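Local coordinates for protein glutamine cyclotransferase (Zymomonas mobilis, PDB 3NOL) that catalyses the cyclisation of N-terminal glutamine to pyroglutamate with release of ammonia, as a calcium-containing bacterial glutaminyl cyclase of the beta-propeller type, at residues Y37-K42 against P247-I252; F44-F49 against T242-P247; F55-G60 against R68-E73. All blocks are in the same frame, centred on the assembly; numbering follows the deposited sequence. Where two conformers were deposited one is given.

Interaction 1: residues Y37-K42 against P247-I252; sequences YPHDTK and PKVFEI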
loop_
_atom_site.group_PDB
_atom_site.type_symbol
_atom_site.label_atom_id
_atom_site.label_comp_id
_atom_site.label_asym_id
_atom_site.label_seq_id
_atom_site.Cartn_x
_atom_site.Cartn_y
_atom_site.Cartn_z
ATOM N N TYR A 37 -13.918 -8.673 4.523
ATOM C CA TYR A 37 -13.156 -9.684 5.244
ATOM C C TYR A 37 -12.612 -9.095 6.544
ATOM O O TYR A 37 -12.349 -7.896 6.601
ATOM C CB TYR A 37 -12.002 -10.181 4.371
ATOM C CG TYR A 37 -12.488 -10.878 3.124
ATOM C CD1 TYR A 37 -13.177 -12.087 3.211
ATOM C CD2 TYR A 37 -12.310 -10.305 1.869
ATOM C CE1 TYR A 37 -13.646 -12.732 2.062
ATOM C CE2 TYR A 37 -12.792 -10.928 0.723
ATOM C CZ TYR A 37 -13.450 -12.149 0.836
ATOM O OH TYR A 37 -13.925 -12.774 -0.303
ATOM N N PRO A 38 -12.458 -9.922 7.598
ATOM C CA PRO A 38 -11.954 -9.376 8.861
ATOM C C PRO A 38 -10.549 -8.769 8.726
ATOM O O PRO A 38 -9.667 -9.346 8.056
ATOM C CB PRO A 38 -11.889 -10.600 9.779
ATOM C CG PRO A 38 -12.738 -11.626 9.159
ATOM C CD PRO A 38 -12.749 -11.365 7.690
ATOM N N HIS A 39 -10.355 -7.601 9.335
ATOM C CA HIS A 39 -9.009 -7.028 9.482
ATOM C C HIS A 39 -8.725 -6.755 10.957
ATOM O O HIS A 39 -9.644 -6.461 11.749
ATOM C CB HIS A 39 -8.864 -5.751 8.642
ATOM C CG HIS A 39 -7.487 -5.145 8.679
ATOM N ND1 HIS A 39 -7.215 -3.977 9.350
ATOM C CD2 HIS A 39 -6.315 -5.531 8.105
ATOM C CE1 HIS A 39 -5.933 -3.667 9.208
ATOM N NE2 HIS A 39 -5.363 -4.597 8.454
ATOM N N ASP A 40 -7.457 -6.897 11.322
ATOM C CA ASP A 40 -7.004 -6.748 12.708
ATOM C C ASP A 40 -7.183 -5.285 13.135
ATOM O O ASP A 40 -6.574 -4.374 12.559
ATOM C CB ASP A 40 -5.526 -7.187 12.765
ATOM C CG ASP A 40 -4.942 -7.157 14.171
ATOM O OD1 ASP A 40 -5.582 -6.603 15.116
ATOM O OD2 ASP A 40 -3.805 -7.655 14.299
ATOM N N THR A 41 -8.013 -5.063 14.156
ATOM C CA THR A 41 -8.297 -3.681 14.601
ATOM C C THR A 41 -7.148 -3.064 15.395
ATOM O O THR A 41 -7.214 -1.899 15.777
ATOM C CB THR A 41 -9.606 -3.584 15.440
ATOM O OG1 THR A 41 -9.560 -4.522 16.525
ATOM C CG2 THR A 41 -10.832 -3.836 14.578
ATOM N N LYS A 42 -6.095 -3.840 15.645
ATOM C CA LYS A 42 -4.893 -3.321 16.274
ATOM C C LYS A 42 -3.765 -3.079 15.254
ATOM O O LYS A 42 -2.671 -2.638 15.614
ATOM C CB LYS A 42 -4.435 -4.262 17.415
ATOM C CG LYS A 42 -5.413 -4.284 18.604
ATOM C CD LYS A 42 -4.822 -5.007 19.804
ATOM C CE LYS A 42 -5.731 -4.889 21.016
ATOM N NZ LYS A 42 -7.074 -5.485 20.773
ATOM N N PRO A 247 -11.585 -2.490 10.904
ATOM C CA PRO A 247 -12.063 -3.854 11.221
ATOM C C PRO A 247 -12.287 -4.756 10.009
ATOM O O PRO A 247 -12.611 -5.940 10.181
ATOM C CB PRO A 247 -13.415 -3.595 11.912
ATOM C CG PRO A 247 -13.910 -2.311 11.238
ATOM C CD PRO A 247 -12.660 -1.477 11.039
ATOM N N LYS A 248 -12.161 -4.191 8.806
ATOM C CA LYS A 248 -12.371 -4.970 7.574
ATOM C C LYS A 248 -11.347 -4.640 6.495
ATOM O O LYS A 248 -10.814 -3.535 6.474
ATOM C CB LYS A 248 -13.773 -4.703 6.980
ATOM C CG LYS A 248 -14.993 -5.031 7.868
ATOM C CD LYS A 248 -15.130 -6.521 8.212
ATOM C CE LYS A 248 -16.423 -6.743 9.028
ATOM N NZ LYS A 248 -16.574 -8.167 9.475
ATOM N N VAL A 249 -11.109 -5.606 5.596
ATOM C CA VAL A 249 -10.576 -5.355 4.267
ATOM C C VAL A 249 -11.790 -5.487 3.340
ATOM O O VAL A 249 -12.537 -6.471 3.438
ATOM C CB VAL A 249 -9.521 -6.407 3.835
ATOM C CG1 VAL A 249 -9.028 -6.135 2.402
ATOM C CG2 VAL A 249 -8.345 -6.436 4.823
ATOM N N PHE A 250 -11.972 -4.522 2.455
ATOM C CA PHE A 250 -13.102 -4.539 1.525
ATOM C C PHE A 250 -12.608 -4.920 0.146
ATOM O O PHE A 250 -11.660 -4.318 -0.375
ATOM C CB PHE A 250 -13.756 -3.161 1.418
ATOM C CG PHE A 250 -14.361 -2.677 2.707
ATOM C CD1 PHE A 250 -13.685 -1.753 3.487
ATOM C CD2 PHE A 250 -15.601 -3.170 3.148
ATOM C CE1 PHE A 250 -14.224 -1.301 4.705
ATOM C CE2 PHE A 250 -16.159 -2.732 4.357
ATOM C CZ PHE A 250 -15.464 -1.781 5.138
ATOM N N GLU A 251 -13.276 -5.899 -0.454
ATOM C CA GLU A 251 -13.098 -6.179 -1.867
ATOM C C GLU A 251 -14.143 -5.328 -2.588
ATOM O O GLU A 251 -15.355 -5.459 -2.321
ATOM C CB GLU A 251 -13.317 -7.666 -2.131
ATOM C CG GLU A 251 -13.256 -8.020 -3.595
ATOM C CD GLU A 251 -13.552 -9.501 -3.862
ATOM O OE1 GLU A 251 -13.756 -9.835 -5.046
ATOM O OE2 GLU A 251 -13.571 -10.303 -2.904
ATOM N N ILE A 252 -13.669 -4.444 -3.461
ATOM C CA ILE A 252 -14.554 -3.450 -4.103
ATOM C C ILE A 252 -14.466 -3.454 -5.620
ATOM O O ILE A 252 -13.409 -3.718 -6.200
ATOM C CB ILE A 252 -14.281 -1.995 -3.616
ATOM C CG1 ILE A 252 -12.819 -1.563 -3.907
ATOM C CG2 ILE A 252 -14.655 -1.818 -2.154
ATOM C CD1 ILE A 252 -12.594 -0.030 -3.689
HETATM O O HOH W 1 -13.054 -12.903 -3.002
#
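Tyr37 reaches along strand 248-256 until the edge of its ring meets Glu251 OE2 in plane, ring and carboxylate only 19° apart and so nearly coplanar. CG of Tyr37 stands anti to its carbonyl carbon (chi1 -64°), which carries the ring alongside the neighbouring strand. Tyr37 OH stays 3.6 Å from Glu251 OE2, and a water closes the gap: it donates to OE2 at 2.7 Å and also hydrogen-bonds to the phenol oxygen. Behind the ring the backbones pair. Tyr37 and Val249 form an antiparallel hydrogen-bonded pair, Tyr37 N to Val249 O and Val249 N to Tyr37 O both measuring 2.8 Å. In this propeller, strand 28-38 from the start of the modelled chain joins strand 248-256 from its end, the velcro-like closure by which such a ring of blades is commonly sealed. Pairing outlasts strand 28-38 by one bond, from His39 N to Pro247 O at 2.9 Å, with the donor 63° above the carbonyl plane. The imidazole of His39 passes obliquely by Val249, CD2 lying 4.0 Å from CG2, while Trp246 O and Glu57 OE2 take its two ring nitrogens and fix its rotation. Farther on, the methyl CG2 of Thr41 rests 3.6 Å from Pro247 CA. Lys248 folds back at its second torsion, which brings its CD to 3.5 Å from Tyr37 O.

Interaction 2: residues F44-F49 against T242-P247; sequences FTEGFF and TGKLWP. With CA (calcium ion), chain B; GOL (glycerol), chain C.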
loop_
_atom_site.group_PDB
_atom_site.type_symbol
_atom_site.label_atom_id
_atom_site.label_comp_id
_atom_site.label_asym_id
_atom_site.label_seq_id
_atom_site.Cartn_x
_atom_site.Cartn_y
_atom_site.Cartn_z
ATOM N N PHE A 44 -1.945 -1.182 12.530
ATOM C CA PHE A 44 -1.674 0.080 11.814
ATOM C C PHE A 44 -1.054 -0.209 10.446
ATOM O O PHE A 44 0.179 -0.239 10.296
ATOM C CB PHE A 44 -0.718 0.987 12.602
ATOM C CG PHE A 44 -1.303 1.549 13.875
ATOM C CD1 PHE A 44 -1.102 0.891 15.097
ATOM C CD2 PHE A 44 -2.018 2.759 13.853
ATOM C CE1 PHE A 44 -1.609 1.445 16.300
ATOM C CE2 PHE A 44 -2.557 3.301 15.043
ATOM C CZ PHE A 44 -2.344 2.648 16.262
ATOM N N THR A 45 -1.901 -0.443 9.459
ATOM C CA THR A 45 -1.432 -0.837 8.132
ATOM C C THR A 45 -0.506 0.202 7.491
ATOM O O THR A 45 -0.912 1.372 7.328
ATOM C CB THR A 45 -2.658 -1.063 7.207
ATOM O OG1 THR A 45 -3.524 -2.031 7.817
ATOM C CG2 THR A 45 -2.210 -1.556 5.847
ATOM N N GLU A 46 0.724 -0.211 7.134
ATOM C CA GLU A 46 1.693 0.676 6.447
ATOM C C GLU A 46 2.170 0.167 5.061
ATOM O O GLU A 46 2.876 0.874 4.315
ATOM C CB GLU A 46 2.924 0.917 7.320
ATOM C CG GLU A 46 2.654 1.495 8.721
ATOM C CD GLU A 46 2.098 2.919 8.691
ATOM O OE1 GLU A 46 1.926 3.496 7.596
ATOM O OE2 GLU A 46 1.849 3.490 9.785
ATOM N N GLY A 47 1.802 -1.069 4.750
ATOM C CA GLY A 47 2.176 -1.714 3.490
ATOM C C GLY A 47 1.243 -2.896 3.328
ATOM O O GLY A 47 0.865 -3.537 4.321
ATOM N N PHE A 48 0.806 -3.143 2.101
ATOM C CA PHE A 48 -0.259 -4.129 1.885
ATOM C C PHE A 48 -0.258 -4.565 0.437
ATOM O O PHE A 48 -0.340 -3.747 -0.463
ATOM C CB PHE A 48 -1.620 -3.477 2.261
ATOM C CG PHE A 48 -2.804 -4.383 2.178
ATOM C CD1 PHE A 48 -2.860 -5.564 2.941
ATOM C CD2 PHE A 48 -3.932 -4.002 1.452
ATOM C CE1 PHE A 48 -4.008 -6.398 2.906
ATOM C CE2 PHE A 48 -5.081 -4.828 1.417
ATOM C CZ PHE A 48 -5.116 -6.021 2.136
ATOM N N PHE A 49 -0.124 -5.863 0.204
ATOM C CA PHE A 49 -0.258 -6.363 -1.164
ATOM C C PHE A 49 -0.817 -7.782 -1.154
ATOM O O PHE A 49 -0.854 -8.431 -0.107
ATOM C CB PHE A 49 1.075 -6.235 -1.953
ATOM C CG PHE A 49 2.190 -7.111 -1.439
ATOM C CD1 PHE A 49 3.173 -6.586 -0.599
ATOM C CD2 PHE A 49 2.270 -8.449 -1.802
ATOM C CE1 PHE A 49 4.211 -7.368 -0.141
ATOM C CE2 PHE A 49 3.324 -9.259 -1.334
ATOM C CZ PHE A 49 4.297 -8.713 -0.493
ATOM N N THR A 242 -8.066 -1.268 2.657
ATOM C CA THR A 242 -8.245 -1.253 4.105
ATOM C C THR A 242 -7.688 0.054 4.717
ATOM O O THR A 242 -7.429 1.044 4.008
ATOM C CB THR A 242 -7.664 -2.567 4.772
ATOM O OG1 THR A 242 -8.113 -2.689 6.143
ATOM C CG2 THR A 242 -6.138 -2.580 4.704
ATOM N N GLY A 243 -7.554 0.063 6.040
ATOM C CA GLY A 243 -7.003 1.219 6.720
ATOM C C GLY A 243 -6.449 0.852 8.089
ATOM O O GLY A 243 -6.612 -0.303 8.595
ATOM N N LYS A 244 -5.776 1.833 8.688
ATOM C CA LYS A 244 -5.116 1.589 9.973
ATOM C C LYS A 244 -6.158 1.393 11.060
ATOM O O LYS A 244 -6.983 2.289 11.288
ATOM C CB LYS A 244 -4.168 2.732 10.309
ATOM C CG LYS A 244 -3.120 3.009 9.192
ATOM C CD LYS A 244 -2.002 3.918 9.745
ATOM C CE LYS A 244 -1.102 4.540 8.654
ATOM N NZ LYS A 244 -0.057 5.474 9.223
ATOM N N LEU A 245 -6.093 0.228 11.709
ATOM C CA LEU A 245 -7.030 -0.216 12.781
ATOM C C LEU A 245 -8.430 -0.556 12.247
ATOM O O LEU A 245 -9.354 -0.824 13.021
ATOM C CB LEU A 245 -7.118 0.810 13.919
ATOM C CG LEU A 245 -5.807 1.399 14.467
ATOM C CD1 LEU A 245 -6.096 2.425 15.577
ATOM C CD2 LEU A 245 -4.896 0.287 14.981
ATOM N N TRP A 246 -8.576 -0.558 10.920
ATOM C CA TRP A 246 -9.874 -0.816 10.318
ATOM C C TRP A 246 -10.293 -2.268 10.592
ATOM O O TRP A 246 -9.455 -3.179 10.551
ATOM C CB TRP A 246 -9.830 -0.524 8.816
ATOM C CG TRP A 246 -9.909 0.929 8.511
ATOM C CD1 TRP A 246 -9.412 1.981 9.260
ATOM C CD2 TRP A 246 -10.570 1.511 7.394
ATOM N NE1 TRP A 246 -9.715 3.179 8.645
ATOM C CE2 TRP A 246 -10.434 2.920 7.506
ATOM C CE3 TRP A 246 -11.278 0.984 6.310
ATOM C CZ2 TRP A 246 -10.979 3.803 6.561
ATOM C CZ3 TRP A 246 -11.820 1.865 5.378
ATOM C CH2 TRP A 246 -11.666 3.254 5.509
ATOM N N PRO A 247 -11.585 -2.490 10.904
ATOM C CA PRO A 247 -12.063 -3.854 11.221
ATOM C C PRO A 247 -12.287 -4.756 10.009
ATOM O O PRO A 247 -12.611 -5.940 10.181
ATOM C CB PRO A 247 -13.415 -3.595 11.912
ATOM C CG PRO A 247 -13.910 -2.311 11.238
ATOM C CD PRO A 247 -12.660 -1.477 11.039
HETATM CA CA CA B . -0.152 -1.999 -1.954
HETATM C C1 GOL C . 2.367 7.469 7.019
HETATM O O1 GOL C . 1.599 6.277 7.126
HETATM C C2 GOL C . 3.048 7.853 8.338
HETATM O O2 GOL C . 4.092 6.928 8.611
HETATM C C3 GOL C . 3.762 9.202 8.213
HETATM O O3 GOL C . 4.377 9.486 9.459
HETATM O O HOH W 2 2.089 -2.763 -2.310
#
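With chi1 at -55° the chain of Lys244 leaves opposite its carbonyl carbon and runs out extended, whereas Glu46 bends at chi2 (-66°), which turns its carboxylate back to meet the ammonium group. Lys244 NZ forms a salt bridge with Glu46 OE2 at 2.8 Å, arriving on the syn side, 24° out of the carboxylate plane; its second bond, to OE1, is weak. The aliphatic part of Lys244 passes over the backbone of Thr45, its CG 3.3 Å from Thr45 O. Next in the type II turn from Gly243 to Trp246, Leu245 sets CD2 over the centre of the Phe44 ring, 3.6 Å from the centroid, a CH-pi contact on one face. Two residues before Lys244, the methyl CG2 of Thr242 lies over a face of the Phe48 ring, 4.2 Å from its centroid. Phe48 O binds the calcium ion at 2.3 Å, together with Glu176, Leu177, Glu178, Ile230 and a water. A glycerol, probably from the crystallisation liquor, donates from O1 to Glu46 OE1 at 2.8 Å and accepts from Lys244 NZ; Asn175 and Trp104 also hold it, and its place is consistent with a substrate pocket of the propeller. With an alanine replacing Lys244, the Glu46 carboxylate would probably lose its countercharge and be freer to turn. Acid and base side by side thus offer both an acceptor and a donor to a small polar ligand.

Interaction 3: residues F55-G60 against R68-E73; sequences FYESTG and RKVDIE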
loop_
_atom_site.group_PDB
_atom_site.type_symbol
_atom_site.label_atom_id
_atom_site.label_comp_id
_atom_site.label_asym_id
_atom_site.label_seq_id
_atom_site.Cartn_x
_atom_site.Cartn_y
_atom_site.Cartn_z
ATOM N N PHE A 55 -2.763 -12.179 1.563
ATOM C CA PHE A 55 -2.319 -10.807 1.817
ATOM C C PHE A 55 -0.946 -10.835 2.480
ATOM O O PHE A 55 -0.666 -11.718 3.325
ATOM C CB PHE A 55 -3.266 -10.087 2.790
ATOM C CG PHE A 55 -4.635 -9.804 2.228
ATOM C CD1 PHE A 55 -4.814 -9.508 0.871
ATOM C CD2 PHE A 55 -5.737 -9.749 3.076
ATOM C CE1 PHE A 55 -6.090 -9.245 0.364
ATOM C CE2 PHE A 55 -7.027 -9.461 2.581
ATOM C CZ PHE A 55 -7.200 -9.215 1.234
ATOM N N TYR A 56 -0.119 -9.855 2.145
ATOM C CA TYR A 56 1.095 -9.572 2.928
ATOM C C TYR A 56 0.950 -8.152 3.453
ATOM O O TYR A 56 0.601 -7.242 2.698
ATOM C CB TYR A 56 2.344 -9.718 2.064
ATOM C CG TYR A 56 2.691 -11.173 1.826
ATOM C CD1 TYR A 56 3.631 -11.817 2.636
ATOM C CD2 TYR A 56 2.067 -11.905 0.805
ATOM C CE1 TYR A 56 3.959 -13.172 2.436
ATOM C CE2 TYR A 56 2.390 -13.264 0.588
ATOM C CZ TYR A 56 3.340 -13.878 1.407
ATOM O OH TYR A 56 3.642 -15.216 1.200
ATOM N N GLU A 57 1.166 -7.995 4.747
ATOM C CA GLU A 57 0.936 -6.722 5.403
ATOM C C GLU A 57 2.110 -6.332 6.289
ATOM O O GLU A 57 2.650 -7.166 7.026
ATOM C CB GLU A 57 -0.341 -6.800 6.239
ATOM C CG GLU A 57 -0.918 -5.434 6.664
ATOM C CD GLU A 57 -2.248 -5.549 7.440
ATOM O OE1 GLU A 57 -2.825 -6.661 7.503
ATOM O OE2 GLU A 57 -2.702 -4.504 7.959
ATOM N N SER A 58 2.505 -5.066 6.168
ATOM C CA SER A 58 3.452 -4.430 7.060
ATOM C C SER A 58 2.592 -3.633 8.028
ATOM O O SER A 58 1.827 -2.744 7.601
ATOM C CB SER A 58 4.354 -3.459 6.259
ATOM O OG SER A 58 5.116 -2.653 7.126
ATOM N N THR A 59 2.719 -3.959 9.315
ATOM C CA THR A 59 1.868 -3.394 10.383
ATOM C C THR A 59 2.662 -2.835 11.539
ATOM O O THR A 59 3.662 -3.427 11.970
ATOM C CB THR A 59 0.898 -4.446 11.016
ATOM O OG1 THR A 59 1.630 -5.553 11.566
ATOM C CG2 THR A 59 -0.111 -4.935 10.018
ATOM N N GLY A 60 2.201 -1.698 12.050
ATOM C CA GLY A 60 2.646 -1.218 13.339
ATOM C C GLY A 60 1.691 -1.914 14.294
ATOM O O GLY A 60 0.474 -2.118 13.992
ATOM N N ARG A 68 3.572 -9.596 8.050
ATOM C CA ARG A 68 2.773 -10.817 8.208
ATOM C C ARG A 68 2.176 -11.319 6.906
ATOM O O ARG A 68 1.809 -10.521 6.042
ATOM C CB ARG A 68 1.651 -10.627 9.228
ATOM C CG ARG A 68 0.769 -9.412 8.973
ATOM C CD ARG A 68 -0.484 -9.327 9.878
ATOM N NE ARG A 68 -0.168 -9.523 11.295
ATOM C CZ ARG A 68 -0.902 -9.088 12.323
ATOM N NH1 ARG A 68 -2.043 -8.377 12.142
ATOM N NH2 ARG A 68 -0.483 -9.383 13.553
ATOM N N LYS A 69 2.080 -12.647 6.797
ATOM C CA LYS A 69 1.293 -13.301 5.753
ATOM C C LYS A 69 -0.076 -13.626 6.349
ATOM O O LYS A 69 -0.151 -14.272 7.392
ATOM C CB LYS A 69 1.973 -14.604 5.324
ATOM C CG LYS A 69 1.248 -15.312 4.221
ATOM C CD LYS A 69 2.011 -16.598 3.808
ATOM C CE LYS A 69 1.269 -17.373 2.714
ATOM N NZ LYS A 69 1.988 -18.645 2.336
ATOM N N VAL A 70 -1.140 -13.193 5.673
ATOM C CA VAL A 70 -2.488 -13.212 6.238
ATOM C C VAL A 70 -3.493 -13.930 5.313
ATOM O O VAL A 70 -3.569 -13.646 4.099
ATOM C CB VAL A 70 -2.968 -11.743 6.527
ATOM C CG1 VAL A 70 -4.386 -11.721 7.027
ATOM C CG2 VAL A 70 -2.076 -11.058 7.503
ATOM N N ASP A 71 -4.233 -14.872 5.906
ATOM C CA ASP A 71 -5.362 -15.543 5.248
ATOM C C ASP A 71 -6.453 -14.523 4.959
ATOM O O ASP A 71 -6.897 -13.818 5.877
ATOM C CB ASP A 71 -5.947 -16.629 6.164
ATOM C CG ASP A 71 -7.109 -17.359 5.517
ATOM O OD1 ASP A 71 -6.889 -18.106 4.546
ATOM O OD2 ASP A 71 -8.256 -17.155 5.965
ATOM N N ILE A 72 -6.863 -14.423 3.695
ATOM C CA ILE A 72 -7.835 -13.399 3.281
ATOM C C ILE A 72 -9.166 -13.546 4.017
ATOM O O ILE A 72 -9.680 -12.582 4.596
ATOM C CB ILE A 72 -8.077 -13.382 1.746
ATOM C CG1 ILE A 72 -6.793 -12.979 1.010
ATOM C CG2 ILE A 72 -9.224 -12.413 1.396
ATOM C CD1 ILE A 72 -6.879 -13.049 -0.509
ATOM N N GLU A 73 -9.722 -14.761 3.974
ATOM C CA GLU A 73 -11.079 -15.017 4.490
ATOM C C GLU A 73 -11.239 -14.785 5.992
ATOM O O GLU A 73 -12.295 -14.328 6.440
ATOM C CB GLU A 73 -11.496 -16.449 4.132
ATOM C CG GLU A 73 -11.948 -16.561 2.690
ATOM C CD GLU A 73 -12.099 -17.994 2.199
ATOM O OE1 GLU A 73 -11.925 -18.954 2.986
ATOM O OE2 GLU A 73 -12.397 -18.152 0.999
HETATM O O HOH W 3 -3.647 -7.603 9.903
#
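Phe55 presents one ring face to Ile72, whose CG1 sits over the centre, 3.7 Å from the centroid and 5° off the ring normal, while CG2 reaches CZ. The Tyr56 ring is met less squarely: Lys69 runs beside it, pointing the same way, with CG off-centre at 4.2 Å from the centroid and CD 3.4 Å from Tyr56 OH. A third flat group, the Arg68 guanidinium, has a water in its plane at the edge. These groups sit on the hairpin of strands 54-61 and 64-70, the two middle strands of a four-stranded antiparallel propeller blade. Phe55 with Val70 and Glu57 with Arg68 are hydrogen-bonded pairs whose side chains share one face, and Tyr56 with Lys69, the non-hydrogen-bonded pair between them, occupies the other. Arg68 N gives Glu57 O a bond of 2.8 Å. CG of Arg68 lies between its backbone N and carbonyl carbon (chi1 52°), resting against Glu57 CB at 3.9 Å. The charged ends of these two residues do not touch; the water bridges them, donating to Glu57 OE1 at 2.7 Å and accepting from Arg68 NH1. Asp40 forms a salt bridge with that same NH1, and Thr45 and His39 both bind Glu57 OE2.

How the interactions relate
Centres 8 to 10 Å apart, the three contacts form one cluster, nested along the chain: interaction 3 falls inside the loop closed by interaction 2, which falls inside that closed by interaction 1. Interaction 1 pairs strands 28-38 and 248-256 of the closing sheet; interaction 3 lies within the blade of strands 44-51 to 77-82; interaction 2 joins these two sheets and reaches the calcium site. Polar links tie the set together: the Glu57 carboxylate serves all three contacts, and the Asp40-Arg68 pair connects interactions 1 and 3. These links probably fasten the closing blade to its neighbour.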